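Local structure of TfuA domain-containing protein (Methanosarcina acetivorans, 6XP8) at residues P26-R30 against D48-R54; A80-S84 against V97-R102; S125-I131 against Y161-Y166; L152-A156 against L169-G173. The protein takes part in peptide backbone thioamidation, probably as a partner of a YcaO enzyme. Residues are numbered along the deposited sequence.

Interaction 1 (P26-R30 against D48-R54); sequences PPVRR and DGIFFDR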
# COMPACT_ATOMS: atom_id res chain seq x y z
N PRO A 26 -11.53 -7.88 -4.92
CA PRO A 26 -10.49 -7.11 -5.63
C PRO A 26 -10.32 -5.69 -5.05
O PRO A 26 -11.17 -5.26 -4.24
CB PRO A 26 -11.04 -7.04 -7.06
CG PRO A 26 -11.94 -8.21 -7.18
CD PRO A 26 -12.59 -8.33 -5.84
N PRO A 27 -9.24 -4.97 -5.44
CA PRO A 27 -9.08 -3.58 -4.99
C PRO A 27 -10.38 -2.78 -5.13
O PRO A 27 -11.07 -2.89 -6.15
CB PRO A 27 -8.01 -3.03 -5.94
CG PRO A 27 -7.16 -4.22 -6.22
CD PRO A 27 -8.08 -5.41 -6.24
N VAL A 28 -10.72 -2.02 -4.09
CA VAL A 28 -12.03 -1.36 -3.99
C VAL A 28 -12.22 -0.27 -5.05
O VAL A 28 -11.28 0.45 -5.39
CB VAL A 28 -12.33 -0.87 -2.55
CG1 VAL A 28 -11.43 0.30 -2.14
CG2 VAL A 28 -13.81 -0.55 -2.35
N ARG A 29 -13.44 -0.20 -5.59
CA ARG A 29 -13.86 0.85 -6.52
C ARG A 29 -15.10 1.55 -5.99
O ARG A 29 -15.76 1.05 -5.07
CB ARG A 29 -14.15 0.28 -7.91
CG ARG A 29 -13.01 -0.50 -8.54
CD ARG A 29 -13.21 -0.69 -10.03
NE ARG A 29 -14.35 -1.56 -10.36
CZ ARG A 29 -14.30 -2.89 -10.44
NH1 ARG A 29 -13.17 -3.55 -10.20
NH2 ARG A 29 -15.39 -3.57 -10.76
N ARG A 30 -15.44 2.68 -6.60
CA ARG A 30 -16.60 3.49 -6.24
C ARG A 30 -17.91 2.67 -6.23
O ARG A 30 -18.18 1.88 -7.14
CB ARG A 30 -16.70 4.71 -7.17
CG ARG A 30 -17.76 5.75 -6.78
CD ARG A 30 -17.79 6.92 -7.76
NE ARG A 30 -17.26 8.14 -7.17
CZ ARG A 30 -15.97 8.49 -7.16
NH1 ARG A 30 -15.05 7.72 -7.72
NH2 ARG A 30 -15.60 9.63 -6.59
N ASP A 48 -6.32 -2.17 -0.59
CA ASP A 48 -6.07 -1.67 -1.94
C ASP A 48 -7.33 -1.13 -2.57
O ASP A 48 -8.44 -1.58 -2.27
CB ASP A 48 -5.46 -2.78 -2.80
CG ASP A 48 -4.16 -3.32 -2.23
OD1 ASP A 48 -3.30 -2.50 -1.86
OD2 ASP A 48 -4.01 -4.56 -2.14
N GLY A 49 -7.14 -0.14 -3.44
CA GLY A 49 -8.23 0.47 -4.19
C GLY A 49 -7.71 1.22 -5.39
O GLY A 49 -6.54 1.65 -5.43
N ILE A 50 -8.58 1.38 -6.38
CA ILE A 50 -8.25 2.15 -7.59
C ILE A 50 -8.13 3.62 -7.21
O ILE A 50 -8.95 4.14 -6.44
CB ILE A 50 -9.29 1.88 -8.72
CG1 ILE A 50 -8.98 0.57 -9.44
CG2 ILE A 50 -9.27 2.98 -9.78
CD1 ILE A 50 -9.40 -0.69 -8.71
N PHE A 51 -7.10 4.29 -7.73
CA PHE A 51 -6.81 5.70 -7.39
C PHE A 51 -7.43 6.73 -8.33
O PHE A 51 -7.60 7.89 -7.94
CB PHE A 51 -5.30 5.93 -7.23
CG PHE A 51 -4.70 5.23 -6.05
CD1 PHE A 51 -5.05 5.61 -4.75
CD2 PHE A 51 -3.80 4.18 -6.23
CE1 PHE A 51 -4.50 4.94 -3.65
CE2 PHE A 51 -3.25 3.51 -5.14
CZ PHE A 51 -3.61 3.89 -3.85
N PHE A 52 -7.76 6.31 -9.55
CA PHE A 52 -8.36 7.21 -10.55
C PHE A 52 -9.68 7.79 -10.04
O PHE A 52 -10.52 7.06 -9.50
CB PHE A 52 -8.55 6.49 -11.89
CG PHE A 52 -7.29 5.85 -12.42
CD1 PHE A 52 -6.12 6.61 -12.58
CD2 PHE A 52 -7.27 4.50 -12.75
CE1 PHE A 52 -4.96 6.01 -13.07
CE2 PHE A 52 -6.11 3.90 -13.23
CZ PHE A 52 -4.95 4.66 -13.39
N ASP A 53 -9.82 9.11 -10.20
CA ASP A 53 -10.97 9.89 -9.71
C ASP A 53 -12.34 9.29 -9.95
O ASP A 53 -13.16 9.23 -9.02
CB ASP A 53 -10.94 11.30 -10.31
CG ASP A 53 -10.56 12.36 -9.31
OD1 ASP A 53 -9.36 12.48 -9.00
OD2 ASP A 53 -11.47 13.09 -8.87
N ARG A 54 -12.60 8.85 -11.18
CA ARG A 54 -13.91 8.33 -11.57
C ARG A 54 -14.30 7.08 -10.77
O ARG A 54 -15.49 6.88 -10.47
CB ARG A 54 -13.96 8.03 -13.09
CG ARG A 54 -15.31 7.55 -13.63
CD ARG A 54 -16.34 8.67 -13.62
NE ARG A 54 -17.70 8.21 -13.90
CZ ARG A 54 -18.57 7.75 -12.99
NH1 ARG A 54 -18.22 7.64 -11.71
NH2 ARG A 54 -19.79 7.38 -13.37
O HOH W 1 -10.55 3.08 -4.55
O HOH W 2 -12.89 10.37 -6.60

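Interaction 2 (A80-S84 against V97-R102); sequences ALRAS and VYEWYR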
# COMPACT_ATOMS: atom_id res chain seq x y z
N ALA A 80 -4.77 3.32 3.71
CA ALA A 80 -3.91 4.24 4.48
C ALA A 80 -4.25 5.70 4.19
O ALA A 80 -4.37 6.51 5.11
CB ALA A 80 -2.45 3.97 4.19
N LEU A 81 -4.43 6.02 2.90
CA LEU A 81 -4.79 7.36 2.46
C LEU A 81 -6.15 7.78 3.02
O LEU A 81 -6.28 8.84 3.63
CB LEU A 81 -4.76 7.45 0.93
CG LEU A 81 -5.04 8.82 0.28
CD1 LEU A 81 -4.00 9.85 0.67
CD2 LEU A 81 -5.11 8.67 -1.23
N ARG A 82 -7.17 6.93 2.83
CA ARG A 82 -8.51 7.23 3.33
C ARG A 82 -8.59 7.29 4.86
O ARG A 82 -9.29 8.16 5.40
CB ARG A 82 -9.55 6.24 2.77
CG ARG A 82 -9.85 6.41 1.29
CD ARG A 82 -10.71 7.62 0.99
NE ARG A 82 -10.94 7.71 -0.45
CZ ARG A 82 -10.22 8.44 -1.30
NH1 ARG A 82 -9.23 9.22 -0.87
NH2 ARG A 82 -10.51 8.40 -2.59
N ALA A 83 -7.87 6.41 5.55
CA ALA A 83 -7.86 6.45 7.01
C ALA A 83 -7.25 7.75 7.53
O ALA A 83 -7.73 8.31 8.52
CB ALA A 83 -7.16 5.24 7.60
N SER A 84 -6.23 8.27 6.84
CA SER A 84 -5.63 9.55 7.20
C SER A 84 -6.60 10.72 7.02
O SER A 84 -6.49 11.75 7.71
CB SER A 84 -4.33 9.80 6.42
OG SER A 84 -4.58 10.23 5.10
N VAL A 97 2.37 3.34 6.71
CA VAL A 97 1.92 4.20 5.61
C VAL A 97 0.83 5.15 6.12
O VAL A 97 0.88 6.36 5.85
CB VAL A 97 1.48 3.40 4.35
CG1 VAL A 97 1.05 4.34 3.23
CG2 VAL A 97 2.62 2.52 3.84
N TYR A 98 -0.12 4.62 6.88
CA TYR A 98 -1.14 5.43 7.54
C TYR A 98 -0.52 6.50 8.45
O TYR A 98 -0.90 7.67 8.37
CB TYR A 98 -2.12 4.56 8.35
CG TYR A 98 -2.93 5.35 9.35
CD1 TYR A 98 -3.90 6.27 8.93
CD2 TYR A 98 -2.71 5.20 10.73
CE1 TYR A 98 -4.64 7.01 9.85
CE2 TYR A 98 -3.45 5.92 11.65
CZ TYR A 98 -4.41 6.82 11.21
OH TYR A 98 -5.13 7.53 12.14
N GLU A 99 0.40 6.07 9.31
CA GLU A 99 1.11 6.98 10.23
C GLU A 99 1.80 8.13 9.49
O GLU A 99 1.67 9.29 9.90
CB GLU A 99 2.12 6.21 11.09
CG GLU A 99 1.47 5.33 12.15
CD GLU A 99 2.40 4.28 12.74
OE1 GLU A 99 3.62 4.29 12.46
OE2 GLU A 99 1.89 3.43 13.50
N TRP A 100 2.50 7.81 8.40
CA TRP A 100 3.18 8.83 7.59
C TRP A 100 2.22 9.83 6.95
O TRP A 100 2.51 11.03 6.93
CB TRP A 100 4.08 8.19 6.53
CG TRP A 100 5.25 7.42 7.06
CD1 TRP A 100 6.01 7.73 8.16
CD2 TRP A 100 5.83 6.25 6.49
NE1 TRP A 100 7.01 6.80 8.32
CE2 TRP A 100 6.93 5.88 7.31
CE3 TRP A 100 5.52 5.46 5.37
CZ2 TRP A 100 7.72 4.75 7.04
CZ3 TRP A 100 6.31 4.33 5.10
CH2 TRP A 100 7.40 3.99 5.94
N TYR A 101 1.09 9.35 6.43
CA TYR A 101 0.05 10.24 5.89
C TYR A 101 -0.55 11.13 6.98
O TYR A 101 -0.68 12.34 6.80
CB TYR A 101 -1.08 9.44 5.21
CG TYR A 101 -0.86 9.04 3.77
CD1 TYR A 101 -0.55 9.99 2.78
CD2 TYR A 101 -1.02 7.70 3.38
CE1 TYR A 101 -0.36 9.60 1.46
CE2 TYR A 101 -0.84 7.31 2.05
CZ TYR A 101 -0.52 8.26 1.10
OH TYR A 101 -0.34 7.88 -0.21
N ARG A 102 -0.89 10.51 8.12
CA ARG A 102 -1.46 11.20 9.28
C ARG A 102 -0.59 12.37 9.75
O ARG A 102 -1.10 13.47 10.02
CB ARG A 102 -1.67 10.19 10.43
CG ARG A 102 -2.32 10.74 11.69
CD ARG A 102 -2.07 9.83 12.89
NE ARG A 102 -0.65 9.67 13.18
CZ ARG A 102 -0.11 8.67 13.89
NH1 ARG A 102 -0.88 7.71 14.41
NH2 ARG A 102 1.20 8.63 14.08

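Interaction 3 (S125-I131 against Y161-Y166); sequences SVPLVNI and YPDRSY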
# COMPACT_ATOMS: atom_id res chain seq x y z
N SER A 125 4.76 -2.87 -10.97
CA SER A 125 5.70 -1.87 -10.48
C SER A 125 5.86 -1.90 -8.95
O SER A 125 5.19 -2.67 -8.26
CB SER A 125 5.28 -0.48 -10.96
OG SER A 125 4.10 -0.04 -10.32
N VAL A 126 6.77 -1.06 -8.46
CA VAL A 126 7.11 -0.97 -7.04
C VAL A 126 6.57 0.35 -6.48
O VAL A 126 6.82 1.41 -7.07
CB VAL A 126 8.64 -1.05 -6.82
CG1 VAL A 126 8.99 -1.00 -5.34
CG2 VAL A 126 9.21 -2.32 -7.43
N PRO A 127 5.84 0.30 -5.34
CA PRO A 127 5.35 1.54 -4.74
C PRO A 127 6.49 2.37 -4.17
O PRO A 127 7.47 1.81 -3.66
CB PRO A 127 4.43 1.05 -3.62
CG PRO A 127 4.99 -0.28 -3.24
CD PRO A 127 5.55 -0.88 -4.49
N LEU A 128 6.35 3.69 -4.27
CA LEU A 128 7.34 4.62 -3.75
C LEU A 128 7.66 4.41 -2.27
O LEU A 128 8.83 4.52 -1.89
CB LEU A 128 6.92 6.07 -4.02
CG LEU A 128 7.90 7.22 -3.74
CD1 LEU A 128 9.25 7.02 -4.43
CD2 LEU A 128 7.26 8.52 -4.21
N VAL A 129 6.65 4.11 -1.44
CA VAL A 129 6.89 3.80 -0.01
C VAL A 129 7.87 2.64 0.22
O VAL A 129 8.72 2.74 1.11
CB VAL A 129 5.60 3.61 0.83
CG1 VAL A 129 4.87 4.94 1.00
CG2 VAL A 129 4.68 2.55 0.25
N ASN A 130 7.75 1.58 -0.58
CA ASN A 130 8.69 0.44 -0.55
C ASN A 130 10.09 0.87 -1.00
O ASN A 130 11.08 0.43 -0.42
CB ASN A 130 8.20 -0.72 -1.44
CG ASN A 130 7.11 -1.58 -0.80
OD1 ASN A 130 6.47 -1.19 0.18
ND2 ASN A 130 6.87 -2.74 -1.39
N ILE A 131 10.16 1.74 -2.02
CA ILE A 131 11.45 2.28 -2.51
C ILE A 131 12.13 3.10 -1.41
O ILE A 131 13.33 2.92 -1.15
CB ILE A 131 11.28 3.09 -3.83
CG1 ILE A 131 10.85 2.16 -4.98
CG2 ILE A 131 12.57 3.82 -4.21
CD1 ILE A 131 10.22 2.87 -6.17
N TYR A 161 4.80 6.10 -12.33
CA TYR A 161 4.74 4.92 -11.44
C TYR A 161 4.75 3.54 -12.12
O TYR A 161 5.40 2.64 -11.60
CB TYR A 161 3.65 5.04 -10.34
CG TYR A 161 2.24 4.84 -10.83
CD1 TYR A 161 1.68 3.56 -10.90
CD2 TYR A 161 1.45 5.93 -11.22
CE1 TYR A 161 0.39 3.36 -11.37
CE2 TYR A 161 0.15 5.74 -11.68
CZ TYR A 161 -0.37 4.46 -11.75
OH TYR A 161 -1.66 4.28 -12.21
N PRO A 162 4.08 3.36 -13.29
CA PRO A 162 4.19 2.05 -13.94
C PRO A 162 5.61 1.67 -14.37
O PRO A 162 5.87 0.49 -14.60
CB PRO A 162 3.29 2.19 -15.18
CG PRO A 162 2.25 3.16 -14.73
CD PRO A 162 3.07 4.19 -13.98
N ASP A 163 6.51 2.65 -14.44
CA ASP A 163 7.93 2.43 -14.76
C ASP A 163 8.85 2.32 -13.52
O ASP A 163 10.06 2.13 -13.67
CB ASP A 163 8.45 3.54 -15.68
CG ASP A 163 7.74 3.59 -17.03
OD1 ASP A 163 7.08 2.60 -17.43
OD2 ASP A 163 7.85 4.63 -17.70
N ARG A 164 8.28 2.47 -12.32
CA ARG A 164 9.03 2.33 -11.07
C ARG A 164 9.34 0.86 -10.81
O ARG A 164 8.44 0.05 -10.58
CB ARG A 164 8.25 2.92 -9.88
CG ARG A 164 8.38 4.42 -9.74
CD ARG A 164 7.50 4.95 -8.61
NE ARG A 164 7.49 6.41 -8.62
CZ ARG A 164 6.53 7.18 -8.14
NH1 ARG A 164 5.44 6.67 -7.58
NH2 ARG A 164 6.66 8.50 -8.23
N SER A 165 10.62 0.51 -10.89
CA SER A 165 11.11 -0.82 -10.52
C SER A 165 12.55 -0.68 -10.04
O SER A 165 13.22 0.30 -10.38
CB SER A 165 11.04 -1.79 -11.71
OG SER A 165 11.98 -1.47 -12.72
N TYR A 166 13.02 -1.65 -9.27
CA TYR A 166 14.39 -1.64 -8.76
C TYR A 166 15.42 -1.77 -9.88
O TYR A 166 16.45 -1.10 -9.85
CB TYR A 166 14.59 -2.69 -7.67
CG TYR A 166 13.75 -2.43 -6.45
CD1 TYR A 166 13.94 -1.28 -5.67
CD2 TYR A 166 12.75 -3.33 -6.07
CE1 TYR A 166 13.16 -1.04 -4.54
CE2 TYR A 166 11.97 -3.10 -4.94
CZ TYR A 166 12.18 -1.96 -4.18
OH TYR A 166 11.41 -1.71 -3.07
O HOH W 3 4.19 4.70 -5.96

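Interaction 4 (L152-A156 against L169-G173); sequences LLDLA and LTKEG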
# COMPACT_ATOMS: atom_id res chain seq x y z
N LEU A 152 18.95 8.70 -6.05
CA LEU A 152 18.07 7.62 -6.51
C LEU A 152 16.63 7.78 -6.02
O LEU A 152 15.69 7.43 -6.74
CB LEU A 152 18.62 6.25 -6.09
CG LEU A 152 19.89 5.80 -6.83
CD1 LEU A 152 20.43 4.54 -6.17
CD2 LEU A 152 19.67 5.58 -8.32
N LEU A 153 16.47 8.32 -4.82
CA LEU A 153 15.14 8.61 -4.29
C LEU A 153 14.45 9.72 -5.10
O LEU A 153 13.29 9.57 -5.48
CB LEU A 153 15.19 8.94 -2.80
CG LEU A 153 13.91 9.40 -2.09
CD1 LEU A 153 12.76 8.40 -2.22
CD2 LEU A 153 14.22 9.69 -0.64
N ASP A 154 15.17 10.80 -5.38
CA ASP A 154 14.67 11.86 -6.27
C ASP A 154 14.28 11.32 -7.65
O ASP A 154 13.25 11.70 -8.20
CB ASP A 154 15.70 12.98 -6.41
CG ASP A 154 15.25 14.06 -7.38
OD1 ASP A 154 14.36 14.86 -7.01
OD2 ASP A 154 15.78 14.11 -8.51
N LEU A 155 15.12 10.43 -8.20
CA LEU A 155 14.82 9.77 -9.48
C LEU A 155 13.50 9.00 -9.40
O LEU A 155 12.65 9.13 -10.29
CB LEU A 155 15.97 8.87 -9.94
CG LEU A 155 15.82 8.08 -11.26
CD1 LEU A 155 15.49 8.97 -12.46
CD2 LEU A 155 17.04 7.22 -11.55
N ALA A 156 13.33 8.22 -8.33
CA ALA A 156 12.12 7.41 -8.14
C ALA A 156 10.86 8.28 -8.05
O ALA A 156 9.86 7.99 -8.71
CB ALA A 156 12.25 6.53 -6.90
N LEU A 169 15.26 1.63 -11.81
CA LEU A 169 15.88 2.67 -10.99
C LEU A 169 17.41 2.59 -11.02
O LEU A 169 18.07 3.61 -11.20
CB LEU A 169 15.35 2.61 -9.55
CG LEU A 169 15.67 3.75 -8.58
CD1 LEU A 169 15.08 5.07 -9.06
CD2 LEU A 169 15.16 3.41 -7.19
N THR A 170 17.95 1.38 -10.83
CA THR A 170 19.41 1.18 -10.86
C THR A 170 20.00 1.36 -12.26
O THR A 170 21.12 1.86 -12.40
CB THR A 170 19.84 -0.19 -10.27
OG1 THR A 170 19.17 -1.25 -10.95
CG2 THR A 170 19.56 -0.25 -8.76
N LYS A 171 19.24 0.96 -13.28
CA LYS A 171 19.64 1.10 -14.69
C LYS A 171 19.71 2.58 -15.09
O LYS A 171 20.74 3.03 -15.60
CB LYS A 171 18.69 0.32 -15.60
CG LYS A 171 19.07 0.24 -17.07
CD LYS A 171 18.19 -0.77 -17.78
CE LYS A 171 18.19 -0.56 -19.28
NZ LYS A 171 17.28 -1.53 -19.96
N GLU A 172 18.63 3.32 -14.84
CA GLU A 172 18.55 4.75 -15.15
C GLU A 172 19.50 5.57 -14.26
O GLU A 172 20.09 6.54 -14.72
CB GLU A 172 17.11 5.26 -15.01
CG GLU A 172 16.87 6.67 -15.56
CD GLU A 172 15.42 7.10 -15.57
OE1 GLU A 172 14.54 6.41 -15.00
OE2 GLU A 172 15.14 8.17 -16.17
N GLY A 173 19.61 5.16 -12.99
CA GLY A 173 20.58 5.74 -12.06
C GLY A 173 22.00 5.68 -12.58
O GLY A 173 22.72 6.69 -12.55

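Interaction 1 (P26-R30 against D48-R54)
Two loops leaving the C-terminal ends of parallel strands 23-25 and 43-46, in the five-stranded alpha/beta domain, run side by side here and are joined by a single beta bridge between Val28 and Gly49. Asp48 opens the second loop: its O accepts from Val28 N (3.0 Å, nearly straight at 165°) and also receives a CA-H...O contact from Pro27 CA at 3.4 Å. Its carboxylate turns to other partners, with Ser10 and Thr7 hydroxyls and the Asn9 backbone amide bonded to it. Gly49 comes next, its CA only 3.3 Å from Val28 O; a CB at this position would clash with Val28 CG1, so the absence of a side chain permits the close approach. Ile50 closes the bridge, its N donating to Val28 O (3.0 Å), while water 1 donates to both Val28 O and Ile50 O. The Ile50 side chain folds back over the first loop, where CD1 meets Pro27 CB at 3.9 Å and Arg29 CG at 3.6 Å. Beyond Phe51 and Phe52 the contact passes to the arginines. Asp53 presents its O to the Arg30 side chain, which donates a weak hydrogen bond from NH1 (2.7 Å), and water 2 links Arg30 NH2 with the same carbonyl. Arg54 lies alongside, its NH1 4.0 Å from Arg30 CD.

Interaction 2 (A80-S84 against V97-R102)
Helices 78-86 and 96-102 follow successive parallel strands of the alpha/beta domain, 71-74 and 92-93, and pack here at -42° with their segment axes 8.3 Å apart. The small side chains of Ala80 and Ala83 allow this closeness: Ala80 CB fits among Val97 CG1 (3.6 Å), Tyr98 N (3.6 Å) and Tyr101 CD2 (4.1 Å). The two tyrosines pack beside Ala80 through different rotamers. Tyr98, with chi1 in t, lays its ring edge along the first helix, so that CD1 meets Ala83 CB at 3.7 Å and CE1 lies 3.6 Å from Ser84 N; its hydroxyl bonds Asp87. Tyr101, with chi1 in m, places its ring beside Ala80 and against Leu81, whose t, p conformation sets CD1 over the ring face in a CH-pi contact, 3.9 Å from the centroid and 19° off the normal. The Tyr101 hydroxyl bonds Ser108 O. Ser84 adopts the p rotamer, which turns its OG back to its own helix and leaves CB to meet the other one, 3.5 Å from Tyr101 CB; the OG donates to Leu81 O at 2.6 Å.

Interaction 3 (S125-I131 against Y161-Y166)
Arg164 reaches across the start of helix 128-140 in an extended conformation, the face of its guanidinium lying against Leu128 CB, with NH1 3.9 Å from that carbon. The charged group is held from several sides: a salt bridge to Asp110 and a probable hydrogen bond to Ala156 O, while water 3 accepts from Leu128 N at 2.9 Å and, weakly, from Arg164 NH1. Farther down the side chain, CD packs 4.2 Å from Ile131 CD1. The backbones meet just before the helix, where Val126 N donates to Arg164 O (2.9 Å, 158°) and Ser125 CB sits 3.2 Å from the same oxygen. Both segments thus lead into helices: Pro127 is the N-cap residue of helix 128-140, and Ser165 that of helix 166-175, its OG bonding the amide of Gly168. A 3-10 turn at 161-163 precedes the second cap and closes with Arg164 N donating to Tyr161 O. Tyr166, in the first turn of its helix, leans back over the other segment, bringing CZ 3.5 Å from Val126 CG1 and CE1 4.0 Å from Ile131 CG1. Its hydroxyl bonds Glu195, which also accepts from Asn130 ND2, itself bonded to Asp197 as well.

Interaction 4 (L152-A156 against L169-G173)
Leu152 begins the contact on helix 146-157 with its chi1 in m and chi2 in t, a conformation that carries CD2 to 3.9 Å from Gly173 CA. The glycine is what admits it, since a CB there would clash with that same methyl carbon. Leu152 O, already the acceptor of Ala156 N within its own helix, lies 3.4 Å from Leu169 CD1. One turn further on, Leu155 has its CA-to-CB bond directed toward helix 166-175 and sits among three residues of it: its CG is 3.8 Å from Leu169 CD1, its CD2 3.6 Å from Gly173 N, and its CD1 3.6 Å from the carboxylate carbon, CD, of Glu172. Ala156 finishes the segment, its CB packing on Leu169 CD1 at 3.8 Å. One methyl, Leu169 CD1, therefore meets Leu152, Leu155 and Ala156. No hydrogen bond joins the two segments. Helix 181-193 adds to this core through Leu187, which touches both Leu152 and Thr170. With segment axes 10.2 Å apart and crossing at 111°, this is a steeply crossed pair of consecutive helices in the helical C-terminal part of the protein, joined by leucines, with a glycine giving close approach.

How the interactions relate
Interactions 3 and 4 form one continuous core, their centres 10 Å apart and their segments alternating along the chain: Arg164 NE lies 2.8 Å from Ala156 O, a probable hydrogen bond, Ile131 CG2 packs 3.8 Å from Ala156 CB, and Ile131 CG2 also comes 4.0 Å from Leu169 CD2. Interactions 1 and 2 belong to the alpha/beta domain, and each reaches interaction 3 through a separate contact. Phe52 CZ meets Tyr161 OH at 3.5 Å, while Val97 CG2 meets Val129 CG2 at 4.1 Å. Of the four, interaction 3 is the one that touches all the others; interaction 4 stays about 14 Å from interaction 1 and about 11 Å from interaction 2, by nearest atoms.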